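Local coordinates for acyl-CoA Binding Protein (Moniliophthora perniciosa, PDB 3FP5) that probably binds long-chain acyl-CoA esters and carries them within the cell, as other acyl-CoA binding proteins do, at residues A[9-14]-A[79-84]; A[21-26]-A[93-98]; A[34-39]-A[65-70]. All coordinates share one frame; numbering follows the deposited sequence.

Overall arrangement
All three contacts belong to one all-helical chain, and they grow more exposed with distance from its middle. Interaction 1 is core: helix 5-17 meets helix 73-91 by apolar packing, with no hydrogen bond between the segments. Interaction 3 joins helix 28-42 to the end of helix 56-66 and is partly buried; aromatic rings and lysine chains carry it, a water bridging K36 and S67 at its polar edge. Interaction 2 lies farthest out, where the loop after helix 5-17 meets the capped start of helix 94-105. F34 packs on Y80 and L84 of interaction 1 and on P26 of interaction 2, so helix 28-42 touches all three. Interactions 2 and 3 lie on opposite sides of the chain's centre.

Interaction 1 of 3, residues A[9-14]-A[79-84]; sequences DKAVEI and KYVEKL
Y80 holds CG anti to its backbone N (chi1 -171°) and L84 does the same (chi1 176°), which puts each CG on the side of helix 73-91 turned to A11 of helix 5-17. This is a helix-helix contact in the core of the acyl-CoA binding protein fold; the axes of the two short segments approach to 9.3 Å and cross at 48°. Alanine suits the nearest point: the CA atoms of A11 and V81 are only 5.8 Å apart, and one methyl fills the place. A11 CB meets the ring of Y80 at its edge, in the ring plane, 3.8 Å from CE2, while V81 CG2 approaches the same methyl from its own helix. V12 crosses the tyrosine at about a right angle and lays CG2 3.8 Å from CZ. No hydrogen bond joins the two segments; the hydroxyl of the tyrosine instead bonds to a bound MES molecule, probably from the crystallisation liquor. I103 of helix 94-105 covers I14, V81 and L84. At the other end of the contact L84 CD2 does the touching: it lies 3.7 Å from A11 CB and 3.9 Å from I14 CG2.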
loop_
_atom_site.group_PDB
_atom_site.type_symbol
_atom_site.label_atom_id
_atom_site.label_comp_id
_atom_site.label_asym_id
_atom_site.label_seq_id
_atom_site.Cartn_x
_atom_site.Cartn_y
_atom_site.Cartn_z
ATOM N N ASP A 9 -7.807 -1.024 6.163
ATOM C CA ASP A 9 -8.588 -1.990 5.389
ATOM C C ASP A 9 -9.364 -1.283 4.260
ATOM O O ASP A 9 -9.457 -1.793 3.141
ATOM C CB ASP A 9 -9.526 -2.785 6.301
ATOM C CG ASP A 9 -8.775 -3.760 7.221
ATOM O OD1 ASP A 9 -7.603 -4.070 6.947
ATOM O OD2 ASP A 9 -9.374 -4.231 8.199
ATOM N N LYS A 10 -9.885 -0.096 4.537
ATOM C CA LYS A 10 -10.575 0.668 3.489
ATOM C C LYS A 10 -9.597 1.055 2.369
ATOM O O LYS A 10 -9.910 0.926 1.176
ATOM C CB LYS A 10 -11.255 1.908 4.088
ATOM C CG LYS A 10 -12.065 2.759 3.094
ATOM C CD LYS A 10 -13.102 1.942 2.296
ATOM C CE LYS A 10 -14.184 1.366 3.196
ATOM N NZ LYS A 10 -15.283 0.678 2.457
ATOM N N ALA A 11 -8.408 1.515 2.740
ATOM C CA ALA A 11 -7.379 1.852 1.764
ATOM C C ALA A 11 -7.034 0.649 0.869
ATOM O O ALA A 11 -6.891 0.797 -0.347
ATOM C CB ALA A 11 -6.117 2.386 2.457
ATOM N N VAL A 12 -6.882 -0.526 1.480
ATOM C CA VAL A 12 -6.580 -1.751 0.740
ATOM C C VAL A 12 -7.694 -2.059 -0.273
ATOM O O VAL A 12 -7.423 -2.372 -1.430
ATOM C CB VAL A 12 -6.408 -2.940 1.704
ATOM C CG1 VAL A 12 -6.383 -4.276 0.947
ATOM C CG2 VAL A 12 -5.133 -2.759 2.520
ATOM N N GLU A 13 -8.942 -1.962 0.168
ATOM C CA GLU A 13 -10.077 -2.188 -0.718
ATOM C C GLU A 13 -10.014 -1.253 -1.918
ATOM O O GLU A 13 -10.264 -1.663 -3.052
ATOM C CB GLU A 13 -11.390 -1.976 0.038
ATOM C CG GLU A 13 -12.606 -2.158 -0.824
ATOM C CD GLU A 13 -13.893 -1.842 -0.087
ATOM O OE1 GLU A 13 -13.818 -1.427 1.103
ATOM O OE2 GLU A 13 -14.967 -2.019 -0.707
ATOM N N ILE A 14 -9.683 0.010 -1.660
ATOM C CA ILE A 14 -9.589 1.004 -2.729
ATOM C C ILE A 14 -8.441 0.669 -3.690
ATOM O O ILE A 14 -8.626 0.642 -4.903
ATOM C CB ILE A 14 -9.439 2.432 -2.155
ATOM C CG1 ILE A 14 -10.764 2.866 -1.514
ATOM C CG2 ILE A 14 -9.016 3.414 -3.242
ATOM C CD1 ILE A 14 -10.640 4.067 -0.619
ATOM N N LYS A 79 1.599 4.356 6.932
ATOM C CA LYS A 79 2.331 4.568 5.693
ATOM C C LYS A 79 1.505 4.182 4.464
ATOM O O LYS A 79 1.541 4.867 3.442
ATOM C CB LYS A 79 3.643 3.776 5.723
ATOM C CG LYS A 79 4.644 4.312 6.740
ATOM C CD LYS A 79 4.885 5.791 6.502
ATOM C CE LYS A 79 5.972 6.338 7.420
ATOM N NZ LYS A 79 6.122 7.814 7.265
ATOM N N TYR A 80 0.771 3.079 4.569
ATOM C CA TYR A 80 -0.051 2.591 3.465
ATOM C C TYR A 80 -1.174 3.596 3.170
ATOM O O TYR A 80 -1.357 4.046 2.023
ATOM C CB TYR A 80 -0.627 1.208 3.813
ATOM C CG TYR A 80 -1.309 0.508 2.658
ATOM C CD1 TYR A 80 -0.696 -0.550 1.982
ATOM C CD2 TYR A 80 -2.575 0.904 2.240
ATOM C CE1 TYR A 80 -1.343 -1.188 0.910
ATOM C CE2 TYR A 80 -3.219 0.275 1.182
ATOM C CZ TYR A 80 -2.603 -0.763 0.520
ATOM O OH TYR A 80 -3.273 -1.364 -0.531
ATOM N N VAL A 81 -1.920 3.957 4.211
ATOM C CA VAL A 81 -3.020 4.915 4.047
ATOM C C VAL A 81 -2.510 6.252 3.506
ATOM O O VAL A 81 -3.058 6.812 2.547
ATOM C CB VAL A 81 -3.790 5.131 5.371
ATOM C CG1 VAL A 81 -4.758 6.329 5.249
ATOM C CG2 VAL A 81 -4.524 3.849 5.766
ATOM N N GLU A 82 -1.446 6.761 4.110
ATOM C CA GLU A 82 -0.889 8.033 3.678
ATOM C C GLU A 82 -0.409 8.036 2.222
ATOM O O GLU A 82 -0.582 9.036 1.517
ATOM C CB GLU A 82 0.222 8.469 4.631
ATOM C CG GLU A 82 -0.331 8.984 5.943
ATOM C CD GLU A 82 0.762 9.387 6.905
ATOM O OE1 GLU A 82 1.950 9.134 6.600
ATOM O OE2 GLU A 82 0.424 9.957 7.962
ATOM N N LYS A 83 0.176 6.927 1.763
ATOM C CA LYS A 83 0.590 6.838 0.368
ATOM C C LYS A 83 -0.619 6.922 -0.566
ATOM O O LYS A 83 -0.574 7.591 -1.602
ATOM C CB LYS A 83 1.358 5.544 0.094
ATOM C CG LYS A 83 1.781 5.377 -1.369
ATOM C CD LYS A 83 2.620 6.557 -1.827
ATOM C CE LYS A 83 3.980 6.550 -1.136
ATOM N NZ LYS A 83 4.843 7.655 -1.620
ATOM N N LEU A 84 -1.699 6.239 -0.206
ATOM C CA LEU A 84 -2.908 6.304 -1.022
ATOM C C LEU A 84 -3.467 7.730 -1.019
ATOM O O LEU A 84 -3.862 8.263 -2.068
ATOM C CB LEU A 84 -3.959 5.313 -0.510
ATOM C CG LEU A 84 -5.295 5.372 -1.254
ATOM C CD1 LEU A 84 -5.092 5.131 -2.767
ATOM C CD2 LEU A 84 -6.272 4.364 -0.669
#

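Interaction 2 of 3, residues A[21-26]-A[93-98]; sequences DGPIKP and TEESKK
The apolar part of this contact rests on I24, whose CD1 reaches from the loop 21-26 to the first turn of helix 94-105. CG1 stands anti to the carbonyl carbon (chi1 -59°) and CD1 continues outward from it; the methyl ends 3.8 Å from S96 CB. The same methyl lies 3.9 Å from E95 CG, touching the carbon part of an otherwise charged chain. A branched aliphatic residue suits this place because it is buried and packs mainly on carbon, the nearest hydroxyl across the contact, T93 OG1, being 4.4 Å from CD1. Nearer the surface P23 and E95 cross at about a right angle, with the proline CG 4.1 Å from OE1; this is a loose van der Waals approach.

The hydrogen bonds lie within segment 93-98 and none crosses to the loop. T93 is the N-cap, and with S96 it forms a capping box: S96 N donates to T93 OG1 at 3.0 Å, and T93 N returns a bond to S96 OG at 2.9 Å. Both are fairly straight, with N-H...acceptor angles of 166° and 159°. Small hydroxyl residues suit both positions, since their short side chains can turn back to backbone N-H groups that the start of a helix leaves without a carbonyl partner in the preceding turn. The S96 hydroxyl also bonds to L88 O.

That last bond ties the cap to helix 73-91, the preceding helix in the chain. A91 packs on both I24 and S96, and L88 packs on I24. The loop before helix 28-42 is thus held against the junction of helices 73-91 and 94-105.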
loop_
_atom_site.group_PDB
_atom_site.type_symbol
_atom_site.label_atom_id
_atom_site.label_comp_id
_atom_site.label_asym_id
_atom_site.label_seq_id
_atom_site.Cartn_x
_atom_site.Cartn_y
_atom_site.Cartn_z
ATOM N N ASP A 21 -5.259 0.441 -16.059
ATOM C CA ASP A 21 -5.323 1.645 -16.874
ATOM C C ASP A 21 -6.467 2.490 -16.332
ATOM O O ASP A 21 -7.621 2.066 -16.349
ATOM C CB ASP A 21 -5.572 1.270 -18.346
ATOM C CG ASP A 21 -5.574 2.478 -19.287
ATOM O OD1 ASP A 21 -4.510 3.118 -19.465
ATOM O OD2 ASP A 21 -6.639 2.764 -19.882
ATOM N N GLY A 22 -6.142 3.674 -15.825
ATOM C CA GLY A 22 -7.153 4.561 -15.279
ATOM C C GLY A 22 -6.567 5.887 -14.840
ATOM O O GLY A 22 -5.349 6.056 -14.813
ATOM N N PRO A 23 -7.438 6.843 -14.498
ATOM C CA PRO A 23 -7.044 8.184 -14.048
ATOM C C PRO A 23 -6.413 8.186 -12.651
ATOM O O PRO A 23 -5.693 9.123 -12.304
ATOM C CB PRO A 23 -8.376 8.951 -14.047
ATOM C CG PRO A 23 -9.424 7.873 -13.956
ATOM C CD PRO A 23 -8.873 6.791 -14.823
ATOM N N ILE A 24 -6.687 7.155 -11.856
ATOM C CA ILE A 24 -6.037 7.020 -10.556
ATOM C C ILE A 24 -5.126 5.807 -10.611
ATOM O O ILE A 24 -5.577 4.668 -10.488
ATOM C CB ILE A 24 -7.053 6.878 -9.406
ATOM C CG1 ILE A 24 -7.979 8.097 -9.346
ATOM C CG2 ILE A 24 -6.319 6.690 -8.074
ATOM C CD1 ILE A 24 -9.185 7.900 -8.446
ATOM N N LYS A 25 -3.839 6.060 -10.815
ATOM C CA LYS A 25 -2.909 4.989 -11.140
ATOM C C LYS A 25 -1.604 5.101 -10.362
ATOM O O LYS A 25 -0.793 5.991 -10.628
ATOM C CB LYS A 25 -2.609 4.992 -12.639
ATOM C CG LYS A 25 -1.830 3.777 -13.114
ATOM C CD LYS A 25 -1.348 3.961 -14.547
ATOM C CE LYS A 25 -0.889 2.644 -15.150
ATOM N NZ LYS A 25 -0.033 1.862 -14.214
ATOM N N PRO A 26 -1.390 4.186 -9.409
ATOM C CA PRO A 26 -0.105 4.146 -8.707
ATOM C C PRO A 26 1.000 3.794 -9.687
ATOM O O PRO A 26 0.777 2.987 -10.594
ATOM C CB PRO A 26 -0.284 2.997 -7.709
ATOM C CG PRO A 26 -1.770 2.823 -7.575
ATOM C CD PRO A 26 -2.306 3.133 -8.941
ATOM N N THR A 93 -9.160 14.483 -8.796
ATOM C CA THR A 93 -10.415 14.400 -9.536
ATOM C C THR A 93 -11.569 14.288 -8.545
ATOM O O THR A 93 -11.362 14.058 -7.350
ATOM C CB THR A 93 -10.444 13.184 -10.491
ATOM O OG1 THR A 93 -10.394 11.969 -9.735
ATOM C CG2 THR A 93 -9.265 13.221 -11.462
ATOM N N GLU A 94 -12.793 14.455 -9.029
ATOM C CA GLU A 94 -13.936 14.293 -8.147
ATOM C C GLU A 94 -13.992 12.861 -7.646
ATOM O O GLU A 94 -14.436 12.604 -6.529
ATOM C CB GLU A 94 -15.229 14.659 -8.879
ATOM C CG GLU A 94 -15.337 16.147 -9.163
ATOM C CD GLU A 94 -15.424 16.959 -7.885
ATOM O OE1 GLU A 94 -16.063 16.485 -6.921
ATOM O OE2 GLU A 94 -14.855 18.070 -7.842
ATOM N N GLU A 95 -13.542 11.927 -8.482
ATOM C CA GLU A 95 -13.495 10.525 -8.084
ATOM C C GLU A 95 -12.494 10.321 -6.944
ATOM O O GLU A 95 -12.819 9.696 -5.932
ATOM C CB GLU A 95 -13.146 9.624 -9.270
ATOM C CG GLU A 95 -13.038 8.141 -8.903
ATOM C CD GLU A 95 -12.664 7.258 -10.085
ATOM O OE1 GLU A 95 -12.398 7.799 -11.181
ATOM O OE2 GLU A 95 -12.645 6.017 -9.918
ATOM N N SER A 96 -11.289 10.866 -7.096
ATOM C CA SER A 96 -10.280 10.728 -6.046
ATOM C C SER A 96 -10.729 11.432 -4.755
ATOM O O SER A 96 -10.470 10.942 -3.655
ATOM C CB SER A 96 -8.891 11.204 -6.504
ATOM O OG SER A 96 -8.782 12.611 -6.561
ATOM N N LYS A 97 -11.413 12.566 -4.888
ATOM C CA LYS A 97 -11.927 13.256 -3.706
ATOM C C LYS A 97 -12.930 12.393 -2.936
ATOM O O LYS A 97 -12.965 12.398 -1.701
ATOM C CB LYS A 97 -12.551 14.602 -4.086
ATOM C CG LYS A 97 -11.517 15.672 -4.388
ATOM C CD LYS A 97 -12.167 17.016 -4.702
ATOM C CE LYS A 97 -11.113 18.071 -5.023
ATOM N NZ LYS A 97 -10.196 17.625 -6.113
ATOM N N LYS A 98 -13.750 11.650 -3.672
ATOM C CA LYS A 98 -14.710 10.737 -3.075
ATOM C C LYS A 98 -13.995 9.630 -2.296
ATOM O O LYS A 98 -14.427 9.245 -1.202
ATOM C CB LYS A 98 -15.567 10.126 -4.187
ATOM C CG LYS A 98 -16.947 9.674 -3.780
ATOM C CD LYS A 98 -17.774 9.381 -5.038
ATOM C CE LYS A 98 -19.164 8.866 -4.699
ATOM N NZ LYS A 98 -19.789 8.164 -5.865
#

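Interaction 3 of 3, residues A[34-39]-A[65-70]; sequences FYKYFK and WKSVEG
The C-terminal part of helix 56-66 and the type I beta turn from K66 to E69 pack on helix 28-42 of the acyl-CoA binding protein fold. In a CH-pi contact K39 CB sits over the centre of the W65 five-membered ring, 3.4 Å from its centroid and 12° off the normal. The lysine bends at chi2 and chi3, and its CE comes over the six-membered ring, 3.6 Å from CZ3, while its CG lies 3.5 Å above one face of the Y35 ring, toward the rim. A lysine suits this place because its methylenes can lie on the flat indole while the charge continues past it. An alanine in place of W65 would probably leave the CB and CE of K39 without the surface they lie on, and G44 O without the hydrogen bond it accepts from the indole N-H.

The K36 side chain meets the W65 backbone, its CB 3.7 Å from W65 N. Beyond CG the K36 chain runs extended and crosses V68 at about a right angle, CE lying 3.9 Å from CG1. That valine methyl also lies 3.6 Å from Y37 OH; a compact branched residue fits between tyrosine and lysine. A water accepts from K36 NZ at 2.8 Å and donates to S67 OG at 2.6 Å; the serine hydroxyl also bonds to A64 O.

W65 also packs on V43, V46 and N47, so its indole lies between helix 28-42 and the loop that follows that helix. Elsewhere on helix 28-42, Y37 touches K79 of helix 73-91, and F38 packs on F8 and V12 of helix 5-17.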
loop_
_atom_site.group_PDB
_atom_site.type_symbol
_atom_site.label_atom_id
_atom_site.label_comp_id
_atom_site.label_asym_id
_atom_site.label_seq_id
_atom_site.Cartn_x
_atom_site.Cartn_y
_atom_site.Cartn_z
ATOM N N PHE A 34 3.074 0.075 -1.668
ATOM C CA PHE A 34 1.852 -0.518 -1.140
ATOM C C PHE A 34 2.076 -1.975 -0.742
ATOM O O PHE A 34 1.597 -2.420 0.302
ATOM C CB PHE A 34 0.720 -0.455 -2.170
ATOM C CG PHE A 34 0.058 0.901 -2.284
ATOM C CD1 PHE A 34 -0.404 1.570 -1.155
ATOM C CD2 PHE A 34 -0.146 1.477 -3.532
ATOM C CE1 PHE A 34 -1.033 2.814 -1.275
ATOM C CE2 PHE A 34 -0.779 2.715 -3.660
ATOM C CZ PHE A 34 -1.217 3.380 -2.528
ATOM N N TYR A 35 2.797 -2.720 -1.579
ATOM C CA TYR A 35 3.026 -4.140 -1.315
ATOM C C TYR A 35 3.749 -4.333 0.009
ATOM O O TYR A 35 3.319 -5.130 0.855
ATOM C CB TYR A 35 3.850 -4.809 -2.427
ATOM C CG TYR A 35 4.112 -6.275 -2.132
ATOM C CD1 TYR A 35 3.133 -7.228 -2.367
ATOM C CD2 TYR A 35 5.316 -6.698 -1.563
ATOM C CE1 TYR A 35 3.350 -8.567 -2.082
ATOM C CE2 TYR A 35 5.544 -8.034 -1.275
ATOM C CZ TYR A 35 4.556 -8.965 -1.536
ATOM O OH TYR A 35 4.764 -10.292 -1.248
ATOM N N LYS A 36 4.844 -3.601 0.186
ATOM C CA LYS A 36 5.707 -3.851 1.330
ATOM C C LYS A 36 4.958 -3.543 2.629
ATOM O O LYS A 36 5.041 -4.305 3.596
ATOM C CB LYS A 36 7.044 -3.091 1.220
ATOM C CG LYS A 36 6.986 -1.593 1.499
ATOM C CD LYS A 36 8.263 -0.909 1.019
ATOM C CE LYS A 36 8.271 0.570 1.379
ATOM N NZ LYS A 36 9.380 1.315 0.715
ATOM N N TYR A 37 4.181 -2.462 2.636
ATOM C CA TYR A 37 3.434 -2.132 3.848
ATOM C C TYR A 37 2.182 -2.990 4.018
ATOM O O TYR A 37 1.745 -3.233 5.145
ATOM C CB TYR A 37 3.140 -0.629 3.954
ATOM C CG TYR A 37 4.379 0.143 4.338
ATOM C CD1 TYR A 37 5.032 -0.118 5.545
ATOM C CD2 TYR A 37 4.924 1.104 3.488
ATOM C CE1 TYR A 37 6.167 0.577 5.905
ATOM C CE2 TYR A 37 6.079 1.791 3.837
ATOM C CZ TYR A 37 6.696 1.518 5.053
ATOM O OH TYR A 37 7.840 2.189 5.422
ATOM N N PHE A 38 1.603 -3.454 2.908
ATOM C CA PHE A 38 0.512 -4.406 3.019
ATOM C C PHE A 38 0.965 -5.681 3.744
ATOM O O PHE A 38 0.307 -6.130 4.676
ATOM C CB PHE A 38 -0.090 -4.757 1.660
ATOM C CG PHE A 38 -1.123 -5.844 1.744
ATOM C CD1 PHE A 38 -2.430 -5.551 2.117
ATOM C CD2 PHE A 38 -0.782 -7.166 1.484
ATOM C CE1 PHE A 38 -3.383 -6.554 2.205
ATOM C CE2 PHE A 38 -1.727 -8.174 1.577
ATOM C CZ PHE A 38 -3.029 -7.875 1.939
ATOM N N LYS A 39 2.084 -6.255 3.309
ATOM C CA LYS A 39 2.613 -7.441 3.969
ATOM C C LYS A 39 2.980 -7.137 5.418
ATOM O O LYS A 39 2.624 -7.883 6.326
ATOM C CB LYS A 39 3.815 -7.990 3.203
ATOM C CG LYS A 39 3.482 -8.344 1.777
ATOM C CD LYS A 39 2.432 -9.447 1.728
ATOM C CE LYS A 39 2.990 -10.756 2.254
ATOM N NZ LYS A 39 2.089 -11.900 1.898
ATOM N N TRP A 65 9.523 -5.815 0.886
ATOM C CA TRP A 65 9.063 -6.307 2.177
ATOM C C TRP A 65 10.210 -6.393 3.196
ATOM O O TRP A 65 10.081 -5.913 4.328
ATOM C CB TRP A 65 8.367 -7.664 1.999
ATOM C CG TRP A 65 7.648 -8.153 3.211
ATOM C CD1 TRP A 65 7.379 -7.453 4.352
ATOM C CD2 TRP A 65 7.085 -9.454 3.399
ATOM N NE1 TRP A 65 6.686 -8.245 5.244
ATOM C CE2 TRP A 65 6.495 -9.479 4.682
ATOM C CE3 TRP A 65 7.024 -10.604 2.610
ATOM C CZ2 TRP A 65 5.847 -10.609 5.187
ATOM C CZ3 TRP A 65 6.381 -11.726 3.117
ATOM C CH2 TRP A 65 5.806 -11.720 4.391
ATOM N N LYS A 66 11.333 -6.990 2.795
ATOM C CA LYS A 66 12.494 -7.111 3.673
ATOM C C LYS A 66 12.945 -5.728 4.156
ATOM O O LYS A 66 13.335 -5.563 5.311
ATOM C CB LYS A 66 13.639 -7.849 2.952
ATOM C CG LYS A 66 14.958 -7.886 3.730
ATOM C CD LYS A 66 14.844 -8.729 4.987
ATOM C CE LYS A 66 16.209 -8.985 5.630
ATOM N NZ LYS A 66 16.070 -10.002 6.695
ATOM N N SER A 67 12.839 -4.727 3.287
ATOM C CA SER A 67 13.323 -3.381 3.614
ATOM C C SER A 67 12.547 -2.687 4.741
ATOM O O SER A 67 13.016 -1.689 5.298
ATOM C CB SER A 67 13.370 -2.496 2.365
ATOM O OG SER A 67 12.084 -2.021 2.006
ATOM N N VAL A 68 11.369 -3.203 5.076
ATOM C CA VAL A 68 10.593 -2.627 6.172
ATOM C C VAL A 68 10.511 -3.547 7.390
ATOM O O VAL A 68 9.674 -3.357 8.276
ATOM C CB VAL A 68 9.193 -2.139 5.728
ATOM C CG1 VAL A 68 9.341 -1.018 4.722
ATOM C CG2 VAL A 68 8.349 -3.287 5.148
ATOM N N GLU A 69 11.394 -4.544 7.435
ATOM C CA GLU A 69 11.474 -5.415 8.600
ATOM C C GLU A 69 11.662 -4.557 9.853
ATOM O O GLU A 69 12.427 -3.597 9.846
ATOM C CB GLU A 69 12.637 -6.399 8.429
ATOM C CG GLU A 69 12.710 -7.461 9.498
ATOM C CD GLU A 69 13.788 -8.500 9.217
ATOM O OE1 GLU A 69 14.653 -8.259 8.352
ATOM O OE2 GLU A 69 13.766 -9.555 9.876
ATOM N N GLY A 70 10.941 -4.888 10.917
ATOM C CA GLY A 70 11.057 -4.160 12.166
ATOM C C GLY A 70 9.991 -3.088 12.336
ATOM O O GLY A 70 9.840 -2.519 13.420
HETATM O O HOH W 1 11.692 0.547 2.016
#